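PDB 4Z0V: 2',5'-phosphodiesterase 12 from Homo sapiens, which belongs to the endonuclease/exonuclease/phosphatase family, pairing a DNase I-like domain with an N-terminal E-set domain, and is modelled with a magnesium ion. Local coordinates for residues Glu169-Asn174 against Val193-Ala198; Ala21-Cys26 against Cys108-Arg113. All coordinates share one frame; numbering follows the deposited sequence.

Interaction 1 of 2, residues Glu169-Asn174 against Val193-Ala198; sequences ELTGYN and VPALEA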
loop_
_atom_site.group_PDB
_atom_site.type_symbol
_atom_site.label_atom_id
_atom_site.label_comp_id
_atom_site.label_asym_id
_atom_site.label_seq_id
_atom_site.Cartn_x
_atom_site.Cartn_y
_atom_site.Cartn_z
ATOM N N GLU A 169 -3.758 -8.842 6.829
ATOM C CA GLU A 169 -4.719 -7.853 6.345
ATOM C C GLU A 169 -4.750 -7.790 4.820
ATOM O O GLU A 169 -5.804 -7.947 4.214
ATOM C CB GLU A 169 -4.402 -6.469 6.915
ATOM C CG GLU A 169 -5.420 -5.459 6.411
ATOM C CD GLU A 169 -5.324 -4.105 7.064
ATOM O OE1 GLU A 169 -6.152 -3.235 6.715
ATOM O OE2 GLU A 169 -4.422 -3.907 7.907
ATOM N N LEU A 170 -3.599 -7.511 4.204
ATOM C CA LEU A 170 -3.542 -7.361 2.769
ATOM C C LEU A 170 -3.836 -8.623 2.034
ATOM O O LEU A 170 -4.617 -8.574 1.096
ATOM C CB LEU A 170 -2.168 -6.800 2.342
ATOM C CG LEU A 170 -1.937 -5.352 2.773
ATOM C CD1 LEU A 170 -0.547 -4.879 2.311
ATOM C CD2 LEU A 170 -3.025 -4.422 2.155
ATOM N N THR A 171 -3.282 -9.766 2.453
ATOM C CA THR A 171 -3.577 -11.009 1.724
ATOM C C THR A 171 -5.048 -11.398 1.852
ATOM O O THR A 171 -5.625 -11.902 0.889
ATOM C CB THR A 171 -2.663 -12.146 2.171
ATOM O OG1 THR A 171 -2.881 -12.416 3.565
ATOM C CG2 THR A 171 -1.147 -11.838 1.884
ATOM N N GLY A 172 -5.643 -11.081 3.001
ATOM C CA GLY A 172 -7.053 -11.322 3.272
ATOM C C GLY A 172 -8.010 -10.514 2.408
ATOM O O GLY A 172 -9.155 -10.937 2.218
ATOM N N TYR A 173 -7.561 -9.349 1.867
ATOM C CA TYR A 173 -8.392 -8.523 0.978
ATOM C C TYR A 173 -8.563 -9.139 -0.393
ATOM O O TYR A 173 -9.454 -8.708 -1.123
ATOM C CB TYR A 173 -7.859 -7.096 0.841
ATOM C CG TYR A 173 -8.019 -6.258 2.095
ATOM C CD1 TYR A 173 -9.145 -6.391 2.916
ATOM C CD2 TYR A 173 -7.032 -5.359 2.485
ATOM C CE1 TYR A 173 -9.305 -5.603 4.058
ATOM C CE2 TYR A 173 -7.148 -4.616 3.656
ATOM C CZ TYR A 173 -8.284 -4.743 4.447
ATOM O OH TYR A 173 -8.416 -3.961 5.567
ATOM N N ASN A 174 -7.716 -10.134 -0.781
ATOM C CA ASN A 174 -7.826 -10.788 -2.104
ATOM C C ASN A 174 -8.018 -9.713 -3.186
ATOM O O ASN A 174 -8.972 -9.740 -3.969
ATOM C CB ASN A 174 -9.020 -11.800 -2.069
ATOM C CG ASN A 174 -8.705 -13.000 -1.201
ATOM O OD1 ASN A 174 -7.666 -13.655 -1.377
ATOM N ND2 ASN A 174 -9.594 -13.320 -0.253
ATOM N N VAL A 193 6.718 -8.315 -0.510
ATOM C CA VAL A 193 6.963 -9.124 -1.703
ATOM C C VAL A 193 6.737 -10.630 -1.391
ATOM O O VAL A 193 5.937 -11.223 -2.090
ATOM C CB VAL A 193 8.325 -8.823 -2.370
ATOM C CG1 VAL A 193 8.755 -9.956 -3.301
ATOM C CG2 VAL A 193 8.252 -7.508 -3.145
ATOM N N PRO A 194 7.288 -11.242 -0.323
ATOM C CA PRO A 194 7.010 -12.680 -0.088
ATOM C C PRO A 194 5.535 -12.988 0.173
ATOM O O PRO A 194 5.030 -13.982 -0.356
ATOM C CB PRO A 194 7.864 -12.999 1.149
ATOM C CG PRO A 194 8.981 -11.975 1.107
ATOM C CD PRO A 194 8.273 -10.731 0.655
ATOM N N ALA A 195 4.831 -12.151 0.956
ATOM C CA ALA A 195 3.428 -12.431 1.232
ATOM C C ALA A 195 2.577 -12.260 -0.016
ATOM O O ALA A 195 1.770 -13.131 -0.366
ATOM C CB ALA A 195 2.914 -11.506 2.333
ATOM N N LEU A 196 2.725 -11.130 -0.677
ATOM C CA LEU A 196 1.836 -10.833 -1.793
ATOM C C LEU A 196 2.163 -11.669 -3.021
ATOM O O LEU A 196 1.235 -12.059 -3.746
ATOM C CB LEU A 196 1.835 -9.322 -2.082
ATOM C CG LEU A 196 1.262 -8.457 -0.937
ATOM C CD1 LEU A 196 1.280 -6.981 -1.304
ATOM C CD2 LEU A 196 -0.216 -8.818 -0.631
ATOM N N GLU A 197 3.442 -12.018 -3.242
ATOM C CA GLU A 197 3.672 -12.896 -4.392
ATOM C C GLU A 197 3.056 -14.303 -4.169
ATOM O O GLU A 197 2.553 -14.906 -5.115
ATOM C CB GLU A 197 5.148 -12.961 -4.805
ATOM C CG GLU A 197 6.103 -13.777 -3.981
ATOM C CD GLU A 197 7.516 -13.765 -4.556
ATOM O OE1 GLU A 197 8.349 -14.538 -4.037
ATOM O OE2 GLU A 197 7.780 -13.038 -5.548
ATOM N N ALA A 198 3.033 -14.788 -2.910
ATOM C CA ALA A 198 2.426 -16.087 -2.572
ATOM C C ALA A 198 0.924 -16.111 -2.892
ATOM O O ALA A 198 0.351 -17.175 -3.185
ATOM C CB ALA A 198 2.649 -16.378 -1.099
#

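Interaction 2 of 2, residues Ala21-Cys26 against Cys108-Arg113; sequences AGFPVC and CTFDHR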
loop_
_atom_site.group_PDB
_atom_site.type_symbol
_atom_site.label_atom_id
_atom_site.label_comp_id
_atom_site.label_asym_id
_atom_site.label_seq_id
_atom_site.Cartn_x
_atom_site.Cartn_y
_atom_site.Cartn_z
ATOM N N ALA A 21 -0.455 -17.840 15.625
ATOM C CA ALA A 21 -1.599 -18.678 15.261
ATOM C C ALA A 21 -2.638 -17.837 14.520
ATOM O O ALA A 21 -2.930 -16.736 14.969
ATOM C CB ALA A 21 -2.219 -19.272 16.516
ATOM N N GLY A 22 -3.133 -18.329 13.389
ATOM C CA GLY A 22 -4.128 -17.614 12.589
ATOM C C GLY A 22 -3.574 -16.552 11.663
ATOM O O GLY A 22 -4.350 -15.892 10.952
ATOM N N PHE A 23 -2.235 -16.423 11.608
ATOM C CA PHE A 23 -1.536 -15.444 10.755
ATOM C C PHE A 23 -0.692 -16.199 9.755
ATOM O O PHE A 23 0.058 -17.100 10.154
ATOM C CB PHE A 23 -0.680 -14.458 11.570
ATOM C CG PHE A 23 -1.534 -13.448 12.295
ATOM C CD1 PHE A 23 -2.284 -13.817 13.410
ATOM C CD2 PHE A 23 -1.661 -12.147 11.812
ATOM C CE1 PHE A 23 -3.114 -12.898 14.048
ATOM C CE2 PHE A 23 -2.488 -11.224 12.459
ATOM C CZ PHE A 23 -3.232 -11.614 13.550
ATOM N N PRO A 24 -0.825 -15.873 8.458
ATOM C CA PRO A 24 -0.093 -16.638 7.434
ATOM C C PRO A 24 1.410 -16.463 7.527
ATOM O O PRO A 24 1.891 -15.350 7.688
ATOM C CB PRO A 24 -0.645 -16.084 6.102
ATOM C CG PRO A 24 -1.163 -14.704 6.438
ATOM C CD PRO A 24 -1.718 -14.853 7.845
ATOM N N VAL A 25 2.147 -17.585 7.435
ATOM C CA VAL A 25 3.609 -17.651 7.443
ATOM C C VAL A 25 4.016 -17.633 5.978
ATOM O O VAL A 25 3.727 -18.599 5.254
ATOM C CB VAL A 25 4.145 -18.913 8.186
ATOM C CG1 VAL A 25 5.673 -18.945 8.147
ATOM C CG2 VAL A 25 3.648 -18.955 9.626
ATOM N N CYS A 26 4.614 -16.513 5.536
ATOM C CA CYS A 26 4.942 -16.275 4.130
ATOM C C CYS A 26 6.446 -16.287 3.926
ATOM O O CYS A 26 7.118 -15.287 4.175
ATOM C CB CYS A 26 4.321 -14.957 3.668
ATOM S SG CYS A 26 2.546 -14.834 3.994
ATOM N N CYS A 108 -8.694 -8.378 15.221
ATOM C CA CYS A 108 -8.047 -7.315 14.434
ATOM C C CYS A 108 -9.155 -6.576 13.782
ATOM O O CYS A 108 -10.140 -7.209 13.427
ATOM C CB CYS A 108 -7.054 -7.845 13.408
ATOM S SG CYS A 108 -5.555 -8.542 14.135
ATOM N N THR A 109 -8.968 -5.275 13.527
ATOM C CA THR A 109 -10.007 -4.436 12.907
ATOM C C THR A 109 -10.387 -4.928 11.512
ATOM O O THR A 109 -11.505 -4.690 11.060
ATOM C CB THR A 109 -9.544 -2.992 12.844
ATOM O OG1 THR A 109 -8.450 -2.919 11.932
ATOM C CG2 THR A 109 -9.165 -2.438 14.215
ATOM N N PHE A 110 -9.441 -5.574 10.807
ATOM C CA PHE A 110 -9.720 -6.039 9.460
ATOM C C PHE A 110 -10.464 -7.384 9.432
ATOM O O PHE A 110 -10.845 -7.816 8.341
ATOM C CB PHE A 110 -8.400 -6.112 8.663
ATOM C CG PHE A 110 -7.267 -6.841 9.359
ATOM C CD1 PHE A 110 -7.257 -8.230 9.442
ATOM C CD2 PHE A 110 -6.210 -6.134 9.933
ATOM C CE1 PHE A 110 -6.189 -8.903 10.045
ATOM C CE2 PHE A 110 -5.137 -6.806 10.535
ATOM C CZ PHE A 110 -5.135 -8.178 10.584
ATOM N N ASP A 111 -10.653 -8.082 10.596
ATOM C CA ASP A 111 -11.359 -9.383 10.601
ATOM C C ASP A 111 -12.774 -9.283 10.004
ATOM O O ASP A 111 -13.124 -10.073 9.131
ATOM C CB ASP A 111 -11.438 -9.993 11.997
ATOM C CG ASP A 111 -10.109 -10.373 12.611
ATOM O OD1 ASP A 111 -9.124 -10.540 11.853
ATOM O OD2 ASP A 111 -10.053 -10.509 13.846
ATOM N N HIS A 112 -13.560 -8.288 10.446
ATOM C CA HIS A 112 -14.910 -8.092 9.923
ATOM C C HIS A 112 -14.849 -7.633 8.455
ATOM O O HIS A 112 -15.680 -8.021 7.659
ATOM C CB HIS A 112 -15.661 -7.052 10.771
ATOM C CG HIS A 112 -17.049 -6.814 10.268
ATOM N ND1 HIS A 112 -18.041 -7.777 10.409
ATOM C CD2 HIS A 112 -17.553 -5.759 9.583
ATOM C CE1 HIS A 112 -19.124 -7.259 9.844
ATOM N NE2 HIS A 112 -18.876 -6.059 9.316
ATOM N N ARG A 113 -13.831 -6.834 8.101
ATOM C CA ARG A 113 -13.671 -6.304 6.740
ATOM C C ARG A 113 -13.442 -7.430 5.745
ATOM O O ARG A 113 -13.950 -7.360 4.635
ATOM C CB ARG A 113 -12.490 -5.317 6.720
ATOM C CG ARG A 113 -12.692 -4.159 7.695
ATOM C CD ARG A 113 -11.646 -3.082 7.463
ATOM N NE ARG A 113 -12.026 -2.204 6.356
ATOM C CZ ARG A 113 -11.228 -1.292 5.820
ATOM N NH1 ARG A 113 -9.978 -1.160 6.249
ATOM N NH2 ARG A 113 -11.678 -0.491 4.863
#

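Interaction 1 of 2, residues Glu169-Asn174 against Val193-Ala198
Thr171 and Leu196 mark the nearest approach of the two backbones, with their CA atoms 6.5 Å apart. Thr171 lies near the end of helix 159-172, and Leu196 near the end of helix 185-198. The second helix is kinked where Pro194 N lacks a bond to the preceding turn. The first chain turns off at Asn174, which has positive phi. The contact is apolar and largely made by methyl groups. Thr171 CG2 is 4.0 Å from Leu196 CD2 and 4.1 Å from Ala195 CB. At the alanine, Thr171 CG2 also comes within 3.9 Å of the backbone atom Ala195 O. Thr171 OG1 sits between the backbone N and the carbonyl carbon (chi1 62°). This torsion puts CG2 anti to the carbonyl carbon, on the side of the other helix. OG1 bonds back to Gln167 O, within its own helix. Helix 159-172 makes a beta-alpha-beta crossover between the parallel neighbouring strands 125-132 and 177-184. Leu170 and Leu196 both rest on Ile178 of strand 177-184, so the two helices pack on the same side of that sheet. The same Leu196 CD2 also touches the methylene Leu170 CB, at 4.1 Å, so one methyl rests on both residues. Beyond Leu170, Tyr173 OH donates a 2.6 Å bond to Glu169 OE1 on its anti side. Glu169 OE2 bonds with Tyr131 OH.

Interaction 2 of 2, residues Ala21-Cys26 against Cys108-Arg113
The Phe23 ring meets Cys108 at its rim. Cys108 SG lies close to the ring plane, 3.9 Å from Phe23 CZ. From the centroid of the Phe23 ring, Cys108 SG is 5.2 Å away and 84° off the normal, so this is an edge-on sulfur-aromatic contact. Ala21 O also lies at the edge of this ring, in its plane. Lys168 makes a cation-pi contact with the same ring. The Phe110 ring takes Cys108 CB on one face, offset toward the rim and 3.4 Å above the plane. At the edge of Phe110, near its plane, comes Phe23 CE2, 4.4 Å from Phe110 CZ. Cys108 therefore touches both rings, one with its sulfur and the other with its methylene. Phe23 CG lies anti to its own carbonyl carbon (chi1 -74°), and this brings the far end of the ring to the other segment. The Cys108 backbone is held in a turn. Its N donates to Asp111 OD2 at 2.9 Å, from well above the carboxylate plane, and Asp111 N bonds to Cys108 O at 3.0 Å. The site is buried between parts far apart in sequence. Residues 21-26 form a loop between strands 9-14 and 28-32 of the N-terminal domain, while Phe110 lies on the short, weakly bonded helix 110-113. Helix 159-172 borders both: Phe23 packs on Asn164 and Leu165, and Phe110 on Glu169.

How the interactions relate
The centres of the two contacts lie about 11 Å apart. Along the chain they come in series, since interaction 2 closes at Arg113 before interaction 1 opens at Glu169. Helix 159-172 is common ground: it supplies one segment of interaction 1 and packs against both segments of interaction 2. The two contacts also touch directly. Ala195 CA is 3.6 Å from Cys26 CB, and Glu169 OE2 is 3.5 Å from Phe110 CD2. Interaction 1 is internal to the DNase I-like domain and joins two helices beside one sheet. Interaction 2 and the Ala195-Cys26 touch bring loop 21-26 of the N-terminal domain against the helical side of the larger domain, where interaction 1 packs the helices together.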